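Local coordinates for protein 3-ketosteroid-delta4-5alpha-dehydrogenase (Rhodococcus jostii, PDB 4AT2) that catalyses the flavin-dependent dehydrogenation of 3-ketosteroids, probably forming the C4-C5 double bond of 5alpha-reduced steroids during steroid catabolism, at residues Glu170-Phe175 and Glu336-Gly341; Leu294-Leu299 and Pro469-Ala474. One frame throughout, in Å; residues are numbered along the deposited sequence.

Interaction 1 of 2, residues Glu170-Phe175 and Glu336-Gly341; sequences ENAAPF and EDTYSG
The carboxylate of Asp-337 meets Ala-172 through one oxygen, OD1, which lies 3.9 Å from the methyl carbon CB. Each ring has one face covered by a neighbour in its own segment: the backbone N of Gly-341 sits 3.4 Å above the centre of one face of the Tyr-339 ring, and CG of Pro-174 lies over the centre of one face of Phe-175, whose ring also makes an edge-to-face stack with Phe-111. This is an irregular loop, with a cis peptide bond before Pro-174, packed on the N-terminal entry to helix 340-350, where Tyr-339 is the N-cap residue.

Ala-172 is the sole side chain that the loop drives into the contact. Its CB comes within 3.6 Å of Thr-338 CA and also touches the carbonyl oxygen of Asp-337, so the methyl rests against the 337-338 peptide link. No direct hydrogen bond joins the segments; three waters do the work instead. One donates to Asp-337 O at 2.7 Å and, weakly, to Asn-171 O. Another accepts a hydrogen bond from Ala-173 N and donates one to Asp-337 OD1. The other carboxylate oxygen, OD2, forms a salt bridge with Lys-424, whose NZ also bonds to Asn-171 O, so that one ammonium group spans the two segments. Tyr-339 lines the androstenedione pocket, and its OH is hydrogen-bonded to Ser-488. With OG1 of Thr-338 anti to the backbone N (chi1 -169°), the hydroxyl reaches a third water, 2.7 Å from OG1, which also lies 2.8 Å from Ala-173 O.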
loop_
_atom_site.group_PDB
_atom_site.type_symbol
_atom_site.label_atom_id
_atom_site.label_comp_id
_atom_site.label_asym_id
_atom_site.label_seq_id
_atom_site.Cartn_x
_atom_site.Cartn_y
_atom_site.Cartn_z
ATOM N N GLU A 170 6.074 -13.947 -17.538
ATOM C CA GLU A 170 7.140 -14.940 -17.317
ATOM C C GLU A 170 8.165 -14.916 -18.445
ATOM O O GLU A 170 9.338 -15.214 -18.226
ATOM C CB GLU A 170 6.573 -16.364 -17.226
ATOM C CG GLU A 170 5.623 -16.619 -16.063
ATOM C CD GLU A 170 4.174 -16.233 -16.364
ATOM O OE1 GLU A 170 3.877 -15.636 -17.421
ATOM O OE2 GLU A 170 3.318 -16.533 -15.512
ATOM N N ASN A 171 7.704 -14.577 -19.647
ATOM C CA ASN A 171 8.551 -14.565 -20.831
ATOM C C ASN A 171 8.928 -13.147 -21.246
ATOM O O ASN A 171 9.073 -12.851 -22.439
ATOM C CB ASN A 171 7.847 -15.292 -21.976
ATOM C CG ASN A 171 8.792 -15.657 -23.101
ATOM O OD1 ASN A 171 9.948 -16.009 -22.864
ATOM N ND2 ASN A 171 8.294 -15.606 -24.334
ATOM N N ALA A 172 9.079 -12.268 -20.255
ATOM C CA ALA A 172 9.534 -10.895 -20.494
ATOM C C ALA A 172 10.391 -10.426 -19.329
ATOM O O ALA A 172 10.384 -11.040 -18.261
ATOM C CB ALA A 172 8.351 -9.947 -20.718
ATOM N N ALA A 173 11.154 -9.361 -19.561
ATOM C CA ALA A 173 11.980 -8.765 -18.514
ATOM C C ALA A 173 11.082 -8.187 -17.422
ATOM O O ALA A 173 9.982 -7.722 -17.716
ATOM C CB ALA A 173 12.846 -7.672 -19.114
ATOM N N PRO A 174 11.532 -8.209 -16.155
ATOM C CA PRO A 174 12.803 -8.744 -15.664
ATOM C C PRO A 174 12.758 -10.241 -15.369
ATOM O O PRO A 174 13.803 -10.849 -15.153
ATOM C CB PRO A 174 13.000 -7.970 -14.355
ATOM C CG PRO A 174 11.595 -7.813 -13.834
ATOM C CD PRO A 174 10.764 -7.550 -15.068
ATOM N N PHE A 175 11.566 -10.832 -15.374
ATOM C CA PHE A 175 11.386 -12.174 -14.806
ATOM C C PHE A 175 11.995 -13.295 -15.621
ATOM O O PHE A 175 12.375 -14.318 -15.063
ATOM C CB PHE A 175 9.906 -12.427 -14.495
ATOM C CG PHE A 175 9.321 -11.358 -13.630
ATOM C CD1 PHE A 175 9.843 -11.131 -12.354
ATOM C CD2 PHE A 175 8.314 -10.524 -14.107
ATOM C CE1 PHE A 175 9.344 -10.107 -11.562
ATOM C CE2 PHE A 175 7.810 -9.499 -13.314
ATOM C CZ PHE A 175 8.333 -9.290 -12.042
ATOM N N GLU A 336 7.520 -3.417 -23.622
ATOM C CA GLU A 336 6.164 -3.440 -24.177
ATOM C C GLU A 336 5.642 -4.851 -24.440
ATOM O O GLU A 336 4.485 -5.013 -24.850
ATOM C CB GLU A 336 6.063 -2.537 -25.426
ATOM C CG GLU A 336 6.258 -1.040 -25.145
ATOM C CD GLU A 336 7.721 -0.607 -25.040
ATOM O OE1 GLU A 336 8.631 -1.431 -25.309
ATOM O OE2 GLU A 336 7.978 0.570 -24.687
ATOM N N ASP A 337 6.485 -5.860 -24.184
ATOM C CA ASP A 337 6.086 -7.257 -24.349
ATOM C C ASP A 337 5.802 -7.971 -23.031
ATOM O O ASP A 337 5.521 -9.165 -23.027
ATOM C CB ASP A 337 7.108 -8.035 -25.196
ATOM C CG ASP A 337 8.499 -8.069 -24.576
ATOM O OD1 ASP A 337 8.768 -7.302 -23.619
ATOM O OD2 ASP A 337 9.319 -8.883 -25.051
ATOM N N THR A 338 5.830 -7.243 -21.919
ATOM C CA THR A 338 5.417 -7.870 -20.668
ATOM C C THR A 338 3.898 -7.997 -20.606
ATOM O O THR A 338 3.182 -7.509 -21.485
ATOM C CB THR A 338 5.999 -7.181 -19.403
ATOM O OG1 THR A 338 5.737 -8.020 -18.263
ATOM C CG2 THR A 338 5.362 -5.818 -19.166
ATOM N N TYR A 339 3.425 -8.697 -19.579
ATOM C CA TYR A 339 2.002 -8.835 -19.298
ATOM C C TYR A 339 1.337 -7.457 -19.224
ATOM O O TYR A 339 1.830 -6.552 -18.550
ATOM C CB TYR A 339 1.868 -9.583 -17.966
ATOM C CG TYR A 339 0.488 -9.650 -17.343
ATOM C CD1 TYR A 339 -0.618 -10.050 -18.082
ATOM C CD2 TYR A 339 0.309 -9.349 -15.989
ATOM C CE1 TYR A 339 -1.879 -10.124 -17.499
ATOM C CE2 TYR A 339 -0.939 -9.432 -15.393
ATOM C CZ TYR A 339 -2.025 -9.819 -16.162
ATOM O OH TYR A 339 -3.273 -9.905 -15.577
ATOM N N SER A 340 0.215 -7.297 -19.914
ATOM C CA SER A 340 -0.416 -5.977 -19.942
ATOM C C SER A 340 -0.952 -5.527 -18.568
ATOM O O SER A 340 -1.096 -4.334 -18.328
ATOM C CB SER A 340 -1.433 -5.870 -21.082
ATOM O OG SER A 340 -0.742 -5.748 -22.329
ATOM N N GLY A 341 -1.189 -6.486 -17.664
ATOM C CA GLY A 341 -1.495 -6.171 -16.263
ATOM C C GLY A 341 -0.325 -5.519 -15.544
ATOM O O GLY A 341 -0.515 -4.635 -14.716
HETATM O O HOH W 1 6.324 -11.729 -23.316
HETATM O O HOH W 2 7.792 -9.363 -17.240
HETATM O O HOH W 3 10.891 -8.394 -22.180
#

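Interaction 2 of 2, residues Leu294-Leu299 and Pro469-Ala474; sequences LMAQAL and PGLFAA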
loop_
_atom_site.group_PDB
_atom_site.type_symbol
_atom_site.label_atom_id
_atom_site.label_comp_id
_atom_site.label_asym_id
_atom_site.label_seq_id
_atom_site.Cartn_x
_atom_site.Cartn_y
_atom_site.Cartn_z
ATOM N N LEU A 294 -14.902 -7.551 7.182
ATOM C CA LEU A 294 -15.302 -6.800 8.375
ATOM C C LEU A 294 -15.854 -7.699 9.481
ATOM O O LEU A 294 -15.541 -7.499 10.660
ATOM C CB LEU A 294 -16.305 -5.699 8.005
ATOM C CG LEU A 294 -15.839 -4.632 6.992
ATOM C CD1 LEU A 294 -16.987 -3.686 6.658
ATOM C CD2 LEU A 294 -14.605 -3.858 7.472
ATOM N N MET A 295 -16.660 -8.688 9.091
ATOM C CA MET A 295 -17.263 -9.630 10.034
ATOM C C MET A 295 -16.188 -10.370 10.812
ATOM O O MET A 295 -16.337 -10.617 12.016
ATOM C CB MET A 295 -18.099 -10.666 9.281
ATOM C CG MET A 295 -19.425 -10.129 8.791
ATOM S SD MET A 295 -20.241 -11.277 7.658
ATOM C CE MET A 295 -19.956 -12.795 8.486
ATOM N N ALA A 296 -15.122 -10.729 10.104
ATOM C CA ALA A 296 -14.028 -11.480 10.708
ATOM C C ALA A 296 -13.148 -10.552 11.556
ATOM O O ALA A 296 -12.755 -10.924 12.664
ATOM C CB ALA A 296 -13.219 -12.202 9.637
ATOM N N GLN A 297 -12.867 -9.347 11.060
ATOM C CA GLN A 297 -12.106 -8.371 11.844
ATOM C C GLN A 297 -12.776 -8.108 13.195
ATOM O O GLN A 297 -12.095 -7.871 14.191
ATOM C CB GLN A 297 -11.989 -7.038 11.108
ATOM C CG GLN A 297 -11.004 -6.998 9.949
ATOM C CD GLN A 297 -10.874 -5.589 9.401
ATOM O OE1 GLN A 297 -11.540 -5.224 8.414
ATOM N NE2 GLN A 297 -10.044 -4.765 10.054
ATOM N N ALA A 298 -14.114 -8.134 13.223
ATOM C CA ALA A 298 -14.860 -7.919 14.468
ATOM C C ALA A 298 -14.460 -8.915 15.554
ATOM O O ALA A 298 -14.576 -8.601 16.738
ATOM C CB ALA A 298 -16.369 -7.961 14.222
ATOM N N LEU A 299 -13.972 -10.087 15.145
ATOM C CA LEU A 299 -13.511 -11.142 16.058
ATOM C C LEU A 299 -12.012 -11.076 16.352
ATOM O O LEU A 299 -11.478 -11.950 17.050
ATOM C CB LEU A 299 -13.842 -12.535 15.498
ATOM C CG LEU A 299 -15.315 -12.842 15.226
ATOM C CD1 LEU A 299 -15.457 -14.318 14.874
ATOM C CD2 LEU A 299 -16.188 -12.510 16.411
ATOM N N PRO A 469 -11.245 -20.384 16.093
ATOM C CA PRO A 469 -11.952 -21.660 15.970
ATOM C C PRO A 469 -13.257 -21.551 15.182
ATOM O O PRO A 469 -14.021 -20.601 15.369
ATOM C CB PRO A 469 -12.207 -22.058 17.437
ATOM C CG PRO A 469 -11.131 -21.354 18.200
ATOM C CD PRO A 469 -10.996 -20.029 17.500
ATOM N N GLY A 470 -13.486 -22.513 14.286
ATOM C CA GLY A 470 -14.709 -22.573 13.502
ATOM C C GLY A 470 -14.740 -21.693 12.264
ATOM O O GLY A 470 -15.734 -21.716 11.533
ATOM N N LEU A 471 -13.679 -20.910 12.035
ATOM C CA LEU A 471 -13.680 -19.905 10.961
ATOM C C LEU A 471 -12.613 -20.137 9.902
ATOM O O LEU A 471 -11.418 -20.201 10.199
ATOM C CB LEU A 471 -13.544 -18.490 11.533
ATOM C CG LEU A 471 -13.873 -17.358 10.544
ATOM C CD1 LEU A 471 -15.316 -17.439 10.055
ATOM C CD2 LEU A 471 -13.575 -16.015 11.202
ATOM N N PHE A 472 -13.076 -20.233 8.661
ATOM C CA PHE A 472 -12.217 -20.527 7.521
ATOM C C PHE A 472 -12.556 -19.556 6.412
ATOM O O PHE A 472 -13.628 -18.935 6.429
ATOM C CB PHE A 472 -12.441 -21.975 7.079
ATOM C CG PHE A 472 -12.291 -22.950 8.210
ATOM C CD1 PHE A 472 -11.032 -23.442 8.545
ATOM C CD2 PHE A 472 -13.392 -23.290 9.003
ATOM C CE1 PHE A 472 -10.879 -24.301 9.623
ATOM C CE2 PHE A 472 -13.243 -24.150 10.085
ATOM C CZ PHE A 472 -11.986 -24.658 10.388
ATOM N N ALA A 473 -11.651 -19.407 5.449
ATOM C CA ALA A 473 -11.901 -18.437 4.369
ATOM C C ALA A 473 -11.022 -18.693 3.166
ATOM O O ALA A 473 -9.904 -19.187 3.308
ATOM C CB ALA A 473 -11.709 -17.008 4.869
ATOM N N ALA A 474 -11.526 -18.335 1.986
ATOM C CA ALA A 474 -10.744 -18.456 0.755
ATOM C C ALA A 474 -11.300 -17.525 -0.305
ATOM O O ALA A 474 -12.420 -17.017 -0.178
ATOM C CB ALA A 474 -10.738 -19.895 0.257
#
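Ala-296, on helix 291-297, and Leu-471, on strand 471-473, bring their CA atoms to 8.4 Å, a spacing that leaves the meeting to side chains. It is a helix-on-sheet contact of a Rossmann-type fold: strand 471-473 is the outermost strand, within this chain, of a five-stranded parallel sheet, next to strand 255-258, to which Phe-472 is hydrogen-bonded through Val-256 and Leu-258.

Leu-299 N donates to Ala-296 O at 2.9 Å, an i to i-3 bond, and Leu-299 lies on the same side as Ala-296. Opposite them, Leu-471 follows Gly-470, whose positive phi (83°) turns the chain into the strand. CG of Leu-471 stands anti to the backbone N (chi1 -166°), which carries the isobutyl group out toward the helix. Leu-258 of the adjacent strand touches both Ala-296 and Leu-471, continuing the apolar layer, while Leu-299 also lies on Leu-228 of another sheet. A different side of the helix faces the second subunit, where Val-463 of that subunit packs on Leu-294 and Gln-297.

The contact itself runs through one methyl of Leu-471. CD2 lies 4.1 Å from Ala-296 CB and 4.5 Å from Leu-299 CD1, and the two approaches to CD2 are nearly at right angles.

In the fold
The two contacts illustrate how one chain brings together pieces far apart in sequence. Their segments alternate along the sequence, 170-175, 294-299, 336-341 and 469-474, yet interactions 1 and 2 lie on opposite sides of the chain's centre, with centres 36 Å apart and nearest atoms about 19 Å apart. Interaction 1 belongs to the steroid end: the side chain of Thr-338 is about 12 Å from bound androstenedione, and the next residue, Tyr-339, touches it. Interaction 2 belongs to the cofactor end, with the side chain of Ala-296 about 12 Å from FAD. Water-bridged loop contacts mark the first; the second is apolar.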